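Local coordinates for protein carbonic anhydrase (Neosartorya fumigata, PDB 6LAC) that probably catalyses the reversible hydration of carbon dioxide to hydrogencarbonate, as a zinc-dependent beta-class carbonic anhydrase, at residues V29-S35 with I52-L58. The protein carries 1 engineered substitution. Sequence-based numbering, arbitrary orientation.
With ZN (zinc ion), chain C.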
loop_
_atom_site.group_PDB
_atom_site.type_symbol
_atom_site.label_atom_id
_atom_site.label_comp_id
_atom_site.label_asym_id
_atom_site.label_seq_id
_atom_site.Cartn_x
_atom_site.Cartn_y
_atom_site.Cartn_z
ATOM N N VAL A 29 5.428 -12.745 3.377
ATOM C CA VAL A 29 4.304 -12.930 2.434
ATOM C C VAL A 29 4.015 -11.578 1.797
ATOM O O VAL A 29 3.894 -10.574 2.547
ATOM C CB VAL A 29 3.074 -13.486 3.172
ATOM C CG1 VAL A 29 1.887 -13.573 2.247
ATOM C CG2 VAL A 29 3.401 -14.823 3.872
ATOM N N LEU A 30 3.889 -11.535 0.482
ATOM C CA LEU A 30 3.450 -10.285 -0.194
ATOM C C LEU A 30 1.944 -10.240 -0.047
ATOM O O LEU A 30 1.214 -11.100 -0.587
ATOM C CB LEU A 30 3.880 -10.305 -1.652
ATOM C CG LEU A 30 3.255 -9.227 -2.544
ATOM C CD1 LEU A 30 3.559 -7.813 -2.041
ATOM C CD2 LEU A 30 3.694 -9.393 -3.957
ATOM N N TRP A 31 1.463 -9.228 0.668
ATOM C CA TRP A 31 0.029 -9.010 0.973
ATOM C C TRP A 31 -0.438 -7.859 0.107
ATOM O O TRP A 31 0.058 -6.725 0.354
ATOM C CB TRP A 31 -0.170 -8.739 2.449
ATOM C CG TRP A 31 -1.600 -8.713 2.858
ATOM C CD1 TRP A 31 -2.499 -7.688 2.790
ATOM C CD2 TRP A 31 -2.308 -9.824 3.407
ATOM N NE1 TRP A 31 -3.725 -8.113 3.217
ATOM C CE2 TRP A 31 -3.636 -9.412 3.622
ATOM C CE3 TRP A 31 -1.961 -11.136 3.710
ATOM C CZ2 TRP A 31 -4.610 -10.284 4.147
ATOM C CZ3 TRP A 31 -2.910 -11.975 4.231
ATOM C CH2 TRP A 31 -4.200 -11.559 4.444
ATOM N N ILE A 32 -1.318 -8.056 -0.830
ATOM C CA ILE A 32 -1.868 -7.022 -1.734
ATOM C C ILE A 32 -3.267 -6.717 -1.279
ATOM O O ILE A 32 -4.135 -7.576 -1.375
ATOM C CB ILE A 32 -1.818 -7.452 -3.180
ATOM C CG1 ILE A 32 -0.377 -7.729 -3.600
ATOM C CG2 ILE A 32 -2.478 -6.424 -4.080
ATOM C CD1 ILE A 32 -0.231 -8.495 -4.900
ATOM N N GLY A 33 -3.477 -5.539 -0.732
ATOM C CA GLY A 33 -4.753 -5.091 -0.192
ATOM C C GLY A 33 -5.138 -3.781 -0.842
ATOM O O GLY A 33 -4.428 -3.170 -1.659
ATOM N N CYS A 34 -6.317 -3.311 -0.471
ATOM C CA CYS A 34 -6.925 -2.072 -1.026
ATOM C C CYS A 34 -6.750 -0.879 -0.087
ATOM O O CYS A 34 -6.899 -0.966 1.138
ATOM C CB CYS A 34 -8.398 -2.270 -1.294
ATOM S SG CYS A 34 -9.185 -0.799 -2.016
ATOM N N SER A 35 -6.423 0.249 -0.703
ATOM C CA SER A 35 -6.240 1.529 0.013
ATOM C C SER A 35 -7.442 1.950 0.865
ATOM O O SER A 35 -7.186 2.652 1.863
ATOM C CB SER A 35 -5.920 2.585 -0.971
ATOM O OG SER A 35 -4.695 2.302 -1.653
ATOM N N ILE A 52 4.723 -9.695 7.115
ATOM C CA ILE A 52 3.897 -9.067 6.059
ATOM C C ILE A 52 4.759 -8.061 5.284
ATOM O O ILE A 52 5.327 -7.165 5.883
ATOM C CB ILE A 52 2.628 -8.421 6.637
ATOM C CG1 ILE A 52 1.765 -9.432 7.431
ATOM C CG2 ILE A 52 1.808 -7.743 5.525
ATOM C CD1 ILE A 52 0.536 -8.817 8.135
ATOM N N PHE A 53 4.801 -8.216 3.980
ATOM C CA PHE A 53 5.377 -7.235 3.060
ATOM C C PHE A 53 4.163 -6.728 2.293
ATOM O O PHE A 53 3.587 -7.454 1.485
ATOM C CB PHE A 53 6.449 -7.918 2.203
ATOM C CG PHE A 53 7.104 -6.968 1.251
ATOM C CD1 PHE A 53 8.050 -6.078 1.712
ATOM C CD2 PHE A 53 6.779 -6.977 -0.091
ATOM C CE1 PHE A 53 8.616 -5.179 0.828
ATOM C CE2 PHE A 53 7.344 -6.043 -0.961
ATOM C CZ PHE A 53 8.258 -5.160 -0.484
ATOM N N GLU A 54 3.733 -5.508 2.606
ATOM C CA GLU A 54 2.374 -5.055 2.254
ATOM C C GLU A 54 2.426 -4.108 1.064
ATOM O O GLU A 54 3.095 -3.046 1.185
ATOM C CB GLU A 54 1.775 -4.425 3.497
ATOM C CG GLU A 54 0.340 -3.978 3.325
ATOM C CD GLU A 54 -0.284 -3.383 4.587
ATOM O OE1 GLU A 54 0.480 -3.043 5.498
ATOM O OE2 GLU A 54 -1.519 -3.196 4.597
ATOM N N TYR A 55 1.663 -4.391 0.026
ATOM C CA TYR A 55 1.453 -3.462 -1.091
ATOM C C TYR A 55 -0.017 -3.128 -1.055
ATOM O O TYR A 55 -0.882 -4.005 -1.206
ATOM C CB TYR A 55 1.851 -4.093 -2.439
ATOM C CG TYR A 55 1.709 -3.126 -3.594
ATOM C CD1 TYR A 55 2.444 -1.941 -3.590
ATOM C CD2 TYR A 55 0.806 -3.306 -4.613
ATOM C CE1 TYR A 55 2.309 -0.966 -4.568
ATOM C CE2 TYR A 55 0.667 -2.337 -5.610
ATOM C CZ TYR A 55 1.402 -1.164 -5.569
ATOM O OH TYR A 55 1.247 -0.105 -6.447
ATOM N N ARG A 56 -0.339 -1.868 -0.785
ATOM C CA ARG A 56 -1.750 -1.452 -0.626
ATOM C C ARG A 56 -2.064 -0.406 -1.654
ATOM O O ARG A 56 -1.427 0.655 -1.668
ATOM C CB ARG A 56 -2.056 -1.044 0.798
ATOM C CG ARG A 56 -3.553 -0.841 1.003
ATOM C CD ARG A 56 -3.870 -0.839 2.481
ATOM N NE ARG A 56 -3.629 -2.114 3.157
ATOM C CZ ARG A 56 -4.457 -3.146 3.235
ATOM N NH1 ARG A 56 -5.645 -3.119 2.685
ATOM N NH2 ARG A 56 -4.030 -4.242 3.849
ATOM N N SER A 57 -3.030 -0.697 -2.523
ATOM C CA SER A 57 -3.241 -0.028 -3.809
ATOM C C SER A 57 -4.700 0.175 -4.083
ATOM O O SER A 57 -5.552 -0.451 -3.448
ATOM C CB SER A 57 -2.694 -0.986 -4.911
ATOM O OG SER A 57 -3.415 -2.217 -5.016
ATOM N N LEU A 58 -4.997 0.888 -5.148
ATOM C CA LEU A 58 -6.400 1.064 -5.558
ATOM C C LEU A 58 -7.021 -0.286 -5.887
ATOM O O LEU A 58 -6.542 -0.970 -6.793
ATOM C CB LEU A 58 -6.476 1.959 -6.784
ATOM C CG LEU A 58 -5.990 3.397 -6.629
ATOM C CD1 LEU A 58 -5.951 4.081 -7.984
ATOM C CD2 LEU A 58 -6.889 4.147 -5.654
HETATM ZN ZN ZN C . -11.298 -1.090 -1.295
#
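Arg56 lies alongside Trp31 and hydrogen-bonds to the backbone of Cys34. Its NH1 gives a bond of 2.9 Å to Cys34 O. The acceptor lies in the guanidinium plane, but the donor sits above the carbonyl plane. A bend at chi3 (-65°) turns the guanidinium back over Gly33, whose CA rests on one of its faces. The same group grips Glu54 side-on: NE and NH2 both donate to OE2, each at 2.8 Å. NH2 also forms a salt bridge with Glu41, which accepts a hydrogen bond from Trp31 NE1 as well. Three bonded nitrogens thus fix the rotation of the guanidinium.

Backbone bonds join 29-34 and 52-57 as parallel strands. The ladder runs from Phe53 N to Val29 O (2.9 Å) as far as Ser57 N to Gly33 O (3.0 Å). Beyond it, Ser35 N still reaches Ser57 O. The pair belongs to the parallel part of the mixed sheet of the beta-carbonic anhydrase fold, with strand 83-89 next to 29-34. Strand 52-57 is one of the two edge strands of the sheet within the chain, and it meets the second subunit, where Glu54 O accepts a hydrogen bond from Ser35 OG of the second subunit.

Apolar contacts form on both faces. Leu30 CD1 touches Phe53 CD2 (3.9 Å) and Tyr55 CB beside helix 66-77. On the other face, Ile52 CG2 meets Trp31 CB at 3.8 Å.

At the strand end, Cys34 SG binds zinc together with Asp36, His89 and Cys92.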